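Local coordinates for protein transmembrane oligosaccharyl transferase (Archaeoglobus fulgidus, PDB 3WAJ) that belongs to the STT3 family of oligosaccharyl transferases, membrane enzymes with a helical transmembrane part of the GT-C type, and holds a zinc ion in this structure, at residues V18-I23 with L143-P148; S24-I29 with P484-A489; L379-L384 with A433-Y438. One frame throughout, in Å; residues are numbered along the deposited sequence.

Interaction 1: V18-I23 with L143-P148; sequences VIAALI and LIAIVP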
# COMPACT_ATOMS: atom_id res chain seq x y z
N VAL A 18 16.63 -13.00 25.74
CA VAL A 18 17.72 -12.90 24.77
C VAL A 18 17.56 -13.98 23.69
O VAL A 18 18.02 -13.79 22.56
CB VAL A 18 19.10 -12.96 25.45
CG1 VAL A 18 20.17 -12.36 24.53
CG2 VAL A 18 19.08 -12.21 26.76
N ILE A 19 16.91 -15.09 24.02
CA ILE A 19 16.68 -16.18 23.07
C ILE A 19 15.72 -15.77 21.95
O ILE A 19 16.08 -15.78 20.77
CB ILE A 19 16.10 -17.44 23.75
CG1 ILE A 19 17.08 -17.98 24.79
CG2 ILE A 19 15.76 -18.51 22.71
CD1 ILE A 19 18.49 -18.17 24.26
N ALA A 20 14.50 -15.43 22.35
CA ALA A 20 13.49 -14.93 21.42
C ALA A 20 14.00 -13.71 20.65
O ALA A 20 13.72 -13.58 19.46
CB ALA A 20 12.21 -14.60 22.17
N ALA A 21 14.75 -12.84 21.32
CA ALA A 21 15.35 -11.68 20.66
C ALA A 21 16.26 -12.11 19.51
O ALA A 21 16.45 -11.36 18.56
CB ALA A 21 16.11 -10.81 21.64
N LEU A 22 16.82 -13.31 19.61
CA LEU A 22 17.68 -13.86 18.56
C LEU A 22 16.84 -14.53 17.47
O LEU A 22 17.14 -14.42 16.29
CB LEU A 22 18.70 -14.84 19.15
CG LEU A 22 19.76 -14.25 20.09
CD1 LEU A 22 20.58 -15.36 20.72
CD2 LEU A 22 20.66 -13.26 19.38
N ILE A 23 15.80 -15.24 17.89
CA ILE A 23 14.84 -15.84 16.97
C ILE A 23 14.17 -14.74 16.14
O ILE A 23 13.82 -14.94 14.97
CB ILE A 23 13.77 -16.64 17.75
CG1 ILE A 23 14.45 -17.58 18.76
CG2 ILE A 23 12.84 -17.40 16.80
CD1 ILE A 23 13.51 -18.29 19.69
N LEU A 143 6.50 -15.24 22.44
CA LEU A 143 5.43 -15.44 21.48
C LEU A 143 5.33 -14.32 20.45
O LEU A 143 5.07 -14.57 19.27
CB LEU A 143 4.09 -15.65 22.19
CG LEU A 143 3.99 -17.00 22.90
CD1 LEU A 143 2.62 -17.16 23.53
CD2 LEU A 143 4.26 -18.12 21.92
N ILE A 144 5.55 -13.08 20.89
CA ILE A 144 5.49 -11.94 19.98
C ILE A 144 6.68 -11.98 19.03
O ILE A 144 6.61 -11.47 17.91
CB ILE A 144 5.42 -10.59 20.74
CG1 ILE A 144 4.93 -9.46 19.82
CG2 ILE A 144 6.75 -10.25 21.43
CD1 ILE A 144 3.50 -9.64 19.31
N ALA A 145 7.77 -12.60 19.48
CA ALA A 145 8.97 -12.72 18.66
C ALA A 145 8.78 -13.68 17.48
O ALA A 145 9.56 -13.67 16.53
CB ALA A 145 10.16 -13.15 19.51
N ILE A 146 7.73 -14.50 17.53
CA ILE A 146 7.50 -15.50 16.48
C ILE A 146 6.11 -15.48 15.83
O ILE A 146 5.86 -16.25 14.91
CB ILE A 146 7.77 -16.94 16.99
CG1 ILE A 146 7.06 -17.19 18.32
CG2 ILE A 146 9.25 -17.17 17.17
CD1 ILE A 146 6.29 -18.48 18.37
N VAL A 147 5.21 -14.62 16.29
CA VAL A 147 3.87 -14.58 15.68
C VAL A 147 4.08 -14.25 14.19
O VAL A 147 5.00 -13.51 13.84
CB VAL A 147 2.87 -13.76 16.53
CG1 VAL A 147 3.45 -12.40 16.89
CG2 VAL A 147 1.54 -13.62 15.82
N PRO A 148 3.20 -14.57 13.30
CA PRO A 148 3.41 -14.46 11.85
C PRO A 148 2.35 -13.45 11.42
O PRO A 148 1.91 -12.63 12.24
CB PRO A 148 3.13 -15.80 11.16
CG PRO A 148 2.12 -16.46 12.09
CD PRO A 148 2.59 -16.07 13.49

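Interaction 2: S24-I29 with P484-A489; sequences SVKLRI and PTYILA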
# COMPACT_ATOMS: atom_id res chain seq x y z
N SER A 24 14.00 -13.58 16.76
CA SER A 24 13.35 -12.45 16.11
C SER A 24 14.30 -11.80 15.09
O SER A 24 13.87 -11.39 14.01
CB SER A 24 12.87 -11.44 17.15
OG SER A 24 11.94 -10.53 16.59
N VAL A 25 15.58 -11.72 15.44
CA VAL A 25 16.57 -11.21 14.49
C VAL A 25 16.68 -12.18 13.33
O VAL A 25 16.74 -11.76 12.17
CB VAL A 25 17.95 -11.01 15.14
CG1 VAL A 25 18.98 -10.59 14.08
CG2 VAL A 25 17.88 -9.97 16.23
N LYS A 26 16.71 -13.47 13.64
CA LYS A 26 16.82 -14.51 12.62
C LYS A 26 15.66 -14.38 11.65
O LYS A 26 15.85 -14.39 10.43
CB LYS A 26 16.84 -15.91 13.27
CG LYS A 26 16.98 -17.08 12.29
CD LYS A 26 15.62 -17.68 11.92
CE LYS A 26 15.75 -18.97 11.10
NZ LYS A 26 16.47 -18.80 9.83
N LEU A 27 14.47 -14.22 12.20
CA LEU A 27 13.25 -14.07 11.41
C LEU A 27 13.19 -12.74 10.64
O LEU A 27 12.81 -12.71 9.48
CB LEU A 27 12.01 -14.23 12.30
CG LEU A 27 11.19 -15.52 12.16
CD1 LEU A 27 12.08 -16.69 11.85
CD2 LEU A 27 10.37 -15.79 13.42
N ARG A 28 13.58 -11.64 11.27
CA ARG A 28 13.34 -10.34 10.64
C ARG A 28 14.50 -9.72 9.86
O ARG A 28 14.28 -8.93 8.94
CB ARG A 28 12.76 -9.35 11.65
CG ARG A 28 11.35 -9.70 12.04
CD ARG A 28 11.08 -9.41 13.51
NE ARG A 28 9.90 -10.14 13.96
CZ ARG A 28 8.78 -9.55 14.34
NH1 ARG A 28 8.72 -8.23 14.33
NH2 ARG A 28 7.73 -10.26 14.73
N ILE A 29 15.72 -10.08 10.22
CA ILE A 29 16.91 -9.52 9.57
C ILE A 29 17.59 -10.55 8.67
O ILE A 29 18.03 -10.23 7.56
CB ILE A 29 17.90 -8.97 10.61
CG1 ILE A 29 17.21 -7.90 11.46
CG2 ILE A 29 19.17 -8.44 9.95
CD1 ILE A 29 18.15 -6.97 12.18
N PRO A 484 3.94 -24.83 15.24
CA PRO A 484 3.49 -24.47 13.88
C PRO A 484 3.41 -22.96 13.65
O PRO A 484 3.18 -22.54 12.52
CB PRO A 484 2.10 -25.11 13.80
CG PRO A 484 1.62 -25.15 15.20
CD PRO A 484 2.84 -25.33 16.07
N THR A 485 3.60 -22.15 14.70
CA THR A 485 3.66 -20.70 14.50
C THR A 485 5.09 -20.17 14.33
O THR A 485 5.28 -19.01 13.97
CB THR A 485 2.86 -19.91 15.58
OG1 THR A 485 3.75 -19.34 16.54
CG2 THR A 485 1.89 -20.82 16.27
N TYR A 486 6.09 -21.00 14.60
CA TYR A 486 7.45 -20.68 14.16
C TYR A 486 7.56 -21.05 12.69
O TYR A 486 8.25 -20.37 11.92
CB TYR A 486 8.52 -21.43 14.95
CG TYR A 486 9.90 -21.20 14.37
CD1 TYR A 486 10.61 -20.04 14.67
CD2 TYR A 486 10.48 -22.11 13.49
CE1 TYR A 486 11.86 -19.81 14.13
CE2 TYR A 486 11.72 -21.88 12.94
CZ TYR A 486 12.41 -20.73 13.26
OH TYR A 486 13.64 -20.50 12.72
N ILE A 487 6.89 -22.13 12.32
CA ILE A 487 6.90 -22.63 10.95
C ILE A 487 6.41 -21.59 9.95
O ILE A 487 7.14 -21.21 9.03
CB ILE A 487 6.07 -23.94 10.84
CG1 ILE A 487 6.73 -25.04 11.67
CG2 ILE A 487 5.95 -24.38 9.39
CD1 ILE A 487 8.18 -25.24 11.33
N LEU A 488 5.17 -21.13 10.12
CA LEU A 488 4.63 -20.07 9.26
C LEU A 488 5.50 -18.81 9.31
O LEU A 488 5.79 -18.20 8.28
CB LEU A 488 3.18 -19.74 9.64
CG LEU A 488 2.06 -20.60 9.05
CD1 LEU A 488 2.50 -21.25 7.75
CD2 LEU A 488 1.57 -21.65 10.03
N ALA A 489 5.92 -18.44 10.52
CA ALA A 489 6.77 -17.27 10.74
C ALA A 489 8.12 -17.37 10.04
O ALA A 489 8.69 -16.36 9.65
CB ALA A 489 6.98 -17.07 12.21

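Interaction 3: L379-L384 with A433-Y438; sequences LHFGAL and AVSAVY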
# COMPACT_ATOMS: atom_id res chain seq x y z
N LEU A 379 -3.09 -18.92 9.34
CA LEU A 379 -2.05 -18.32 8.50
C LEU A 379 -1.51 -17.04 9.13
O LEU A 379 -0.35 -16.66 8.91
CB LEU A 379 -2.58 -18.00 7.10
CG LEU A 379 -2.69 -19.09 6.04
CD1 LEU A 379 -2.93 -18.48 4.67
CD2 LEU A 379 -1.46 -19.98 6.02
N HIS A 380 -2.35 -16.38 9.92
CA HIS A 380 -2.04 -15.05 10.44
C HIS A 380 -1.52 -15.05 11.89
O HIS A 380 -0.78 -14.15 12.29
CB HIS A 380 -3.27 -14.13 10.30
CG HIS A 380 -3.75 -13.96 8.89
ND1 HIS A 380 -2.92 -14.09 7.80
CD2 HIS A 380 -4.98 -13.68 8.39
CE1 HIS A 380 -3.61 -13.89 6.69
NE2 HIS A 380 -4.86 -13.63 7.02
N PHE A 381 -1.90 -16.06 12.68
CA PHE A 381 -1.48 -16.12 14.08
C PHE A 381 -0.90 -17.48 14.47
O PHE A 381 -0.31 -17.63 15.55
CB PHE A 381 -2.66 -15.78 15.02
CG PHE A 381 -3.42 -14.54 14.60
CD1 PHE A 381 -2.99 -13.28 14.99
CD2 PHE A 381 -4.56 -14.65 13.81
CE1 PHE A 381 -3.69 -12.15 14.59
CE2 PHE A 381 -5.26 -13.52 13.41
CZ PHE A 381 -4.82 -12.27 13.81
N GLY A 382 -1.05 -18.46 13.59
CA GLY A 382 -0.70 -19.84 13.91
C GLY A 382 -1.66 -20.39 14.95
O GLY A 382 -2.88 -20.20 14.86
N ALA A 383 -1.11 -21.07 15.94
CA ALA A 383 -1.89 -21.66 17.02
C ALA A 383 -2.08 -20.65 18.14
O ALA A 383 -2.86 -20.89 19.07
CB ALA A 383 -1.18 -22.91 17.54
N LEU A 384 -1.37 -19.53 18.05
CA LEU A 384 -1.50 -18.45 19.03
C LEU A 384 -2.88 -17.82 18.96
O LEU A 384 -3.30 -17.12 19.88
CB LEU A 384 -0.42 -17.38 18.82
CG LEU A 384 1.00 -17.75 19.25
CD1 LEU A 384 1.78 -16.50 19.62
CD2 LEU A 384 0.98 -18.74 20.40
N ALA A 433 -0.16 -8.58 19.28
CA ALA A 433 0.11 -8.42 20.70
C ALA A 433 -0.98 -9.05 21.55
O ALA A 433 -0.70 -9.59 22.61
CB ALA A 433 0.26 -6.96 21.06
N VAL A 434 -2.23 -8.99 21.08
CA VAL A 434 -3.34 -9.59 21.82
C VAL A 434 -3.17 -11.10 21.90
O VAL A 434 -3.24 -11.68 22.99
CB VAL A 434 -4.72 -9.31 21.20
CG1 VAL A 434 -5.79 -10.10 21.94
CG2 VAL A 434 -5.03 -7.83 21.22
N SER A 435 -2.96 -11.73 20.75
CA SER A 435 -2.85 -13.18 20.71
C SER A 435 -1.60 -13.69 21.44
O SER A 435 -1.56 -14.85 21.87
CB SER A 435 -2.86 -13.69 19.27
OG SER A 435 -1.56 -13.71 18.74
N ALA A 436 -0.59 -12.83 21.59
CA ALA A 436 0.64 -13.21 22.30
C ALA A 436 0.53 -13.12 23.84
O ALA A 436 1.17 -13.89 24.56
CB ALA A 436 1.80 -12.38 21.81
N VAL A 437 -0.26 -12.17 24.33
CA VAL A 437 -0.45 -11.96 25.77
C VAL A 437 -1.40 -13.00 26.35
O VAL A 437 -1.11 -13.59 27.39
CB VAL A 437 -1.00 -10.56 26.06
CG1 VAL A 437 -1.32 -10.40 27.54
CG2 VAL A 437 -0.01 -9.50 25.62
N TYR A 438 -2.52 -13.23 25.66
CA TYR A 438 -3.53 -14.19 26.10
C TYR A 438 -3.16 -15.65 25.79
O TYR A 438 -3.91 -16.58 26.09
CB TYR A 438 -4.91 -13.83 25.53
CG TYR A 438 -5.55 -12.63 26.21
CD1 TYR A 438 -5.65 -12.55 27.59
CD2 TYR A 438 -6.04 -11.56 25.46
CE1 TYR A 438 -6.23 -11.45 28.22
CE2 TYR A 438 -6.62 -10.46 26.08
CZ TYR A 438 -6.70 -10.41 27.46
OH TYR A 438 -7.28 -9.33 28.08

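Interaction 1: V18-I23 with L143-P148
A20 meets A145 where the first turns of helix 19-30 run past the chain leaving helix 134-144, and the pair illustrates how two alanines let backbones draw close. Their CB methyls touch at 3.7 Å, CB to CB, and their CA atoms are 5.7 Å apart. The A145 methyl also lies against the A20 carbonyl, CB to O 3.6 Å, so it packs on main chain as well as side chain. One turn further on comes I23, whose backbone N bonds to I19 O, an oxygen that also accepts from L22 N. Chi1 of -50° puts I23 CG1 beside the backbone N and leaves CG2 anti to it, and that methyl meets its counterpart in I146, CG2 to CG2 3.6 Å. These two isoleucines lie side by side and point the same way. F142, from the last turn of helix 134-144, touches both A20 and I23, while Y486 of helix 474-491 packs on I23 and I146 together. The chemistry is mainly apolar packing within a membrane helix bundle: small and branched hydrocarbon groups fit together, one methyl rests against a carbonyl oxygen, and no hydrogen bond crosses between 18-23 and 143-148.

Interaction 2: S24-I29 with P484-A489
L27 reaches from helix 19-30 between two residues of helix 474-491, and its two methyls divide the work. CD1 approaches the Y486 ring obliquely, 3.9 Å from CE1, while CD2 packs on the A489 methyl, 3.8 Å from CB. The branch point also rests on main chain, with L27 CG 3.6 Å from A489 O. Both torsions of this leucine lie away from staggered values (chi1 -107°), a conformation that may be approximate but that goes with CD1 being at Y486 and CD2 at A489. Y486 gets there by extension: its CG is anti to the backbone N (chi1 174°), which carries the ring out across the gap between segments whose axes come no closer than 11.5 Å. At the far end of the ring the hydroxyl meets the aliphatic part of K26, whose chain crosses the tyrosine at about a right angle. K26 CE lies near the ring plane, at its edge, 3.1 Å from Y486 OH. The lysine chain bends at chi2 and again at chi4, and its NZ goes on to a hydrogen bond with N31 OD1. L152 of helix 150-153 also touches A489. This is side-chain packing between the first helix of the membrane bundle, 19-30, and helix 474-491, a hydrocarbon centre with an amphipathic margin: methyls and ring carbons pack in the middle, the lysine lends its methylenes to the tyrosine, and its ammonium group finds its polar partners, N31 and more weakly D490, outside the contact, with no hydrogen bond passing between 24-29 and 484-489.

Interaction 3: L379-L384 with A433-Y438
S435 OG, in contact with L384 and F381, shows how a serine can be accommodated where an interhelical turn meets helix 429-446: its hydroxyl is hydrogen-bonded to A432 O in the preceding turn of its own helix. Chi1 of 88° sets OG between the backbone N and the carbonyl carbon, from where it can bond back to the main chain and still meet its neighbours. L384 CB lies 3.8 Å from S435 OG, and F381 CD1 comes within 4.0 Å of that oxygen, the approach to the ring being oblique. S435 CB rests on L384 O at 3.5 Å, and L384 CD1 approaches A436 CA. Two carbonyl oxygens also come close, L384 O and S435 O at 3.5 Å; both are acceptors, so no bond joins them, and S435 O is hydrogen-bonded to S439 OG. F381 and L384 are brought to the same serine by the type II' turn between them, in which G382 takes a positive phi (68°). The turn links helix 376-381 to helix 384-402, and it packs against the flank of helix 429-446. Around it, L143 of helix 134-144 touches both L384 and A436, while helix 405-420 borders V434, V437 and Y438 through W413, L410 and A414.

Overall arrangement
All three contacts belong to one region of the helical membrane part, on the same side of the chain's centre. Interactions 1 and 2 occupy successive turns of helix 19-30 and their centres lie about 7 Å apart; each is about 13 Å, centre to centre, from interaction 3. Along the chain, 1 and 2 cross, since the partner of 24-29 follows 143-148, whereas interaction 3 comes after interaction 1 and falls between the two segments of interaction 2. T485 joins them in space, packing on I146 and on the 381-384 turn, while L143 bridges interactions 1 and 3. Helices far apart in sequence are thereby brought together in one bundle, from the N-terminal helix to helix 474-491.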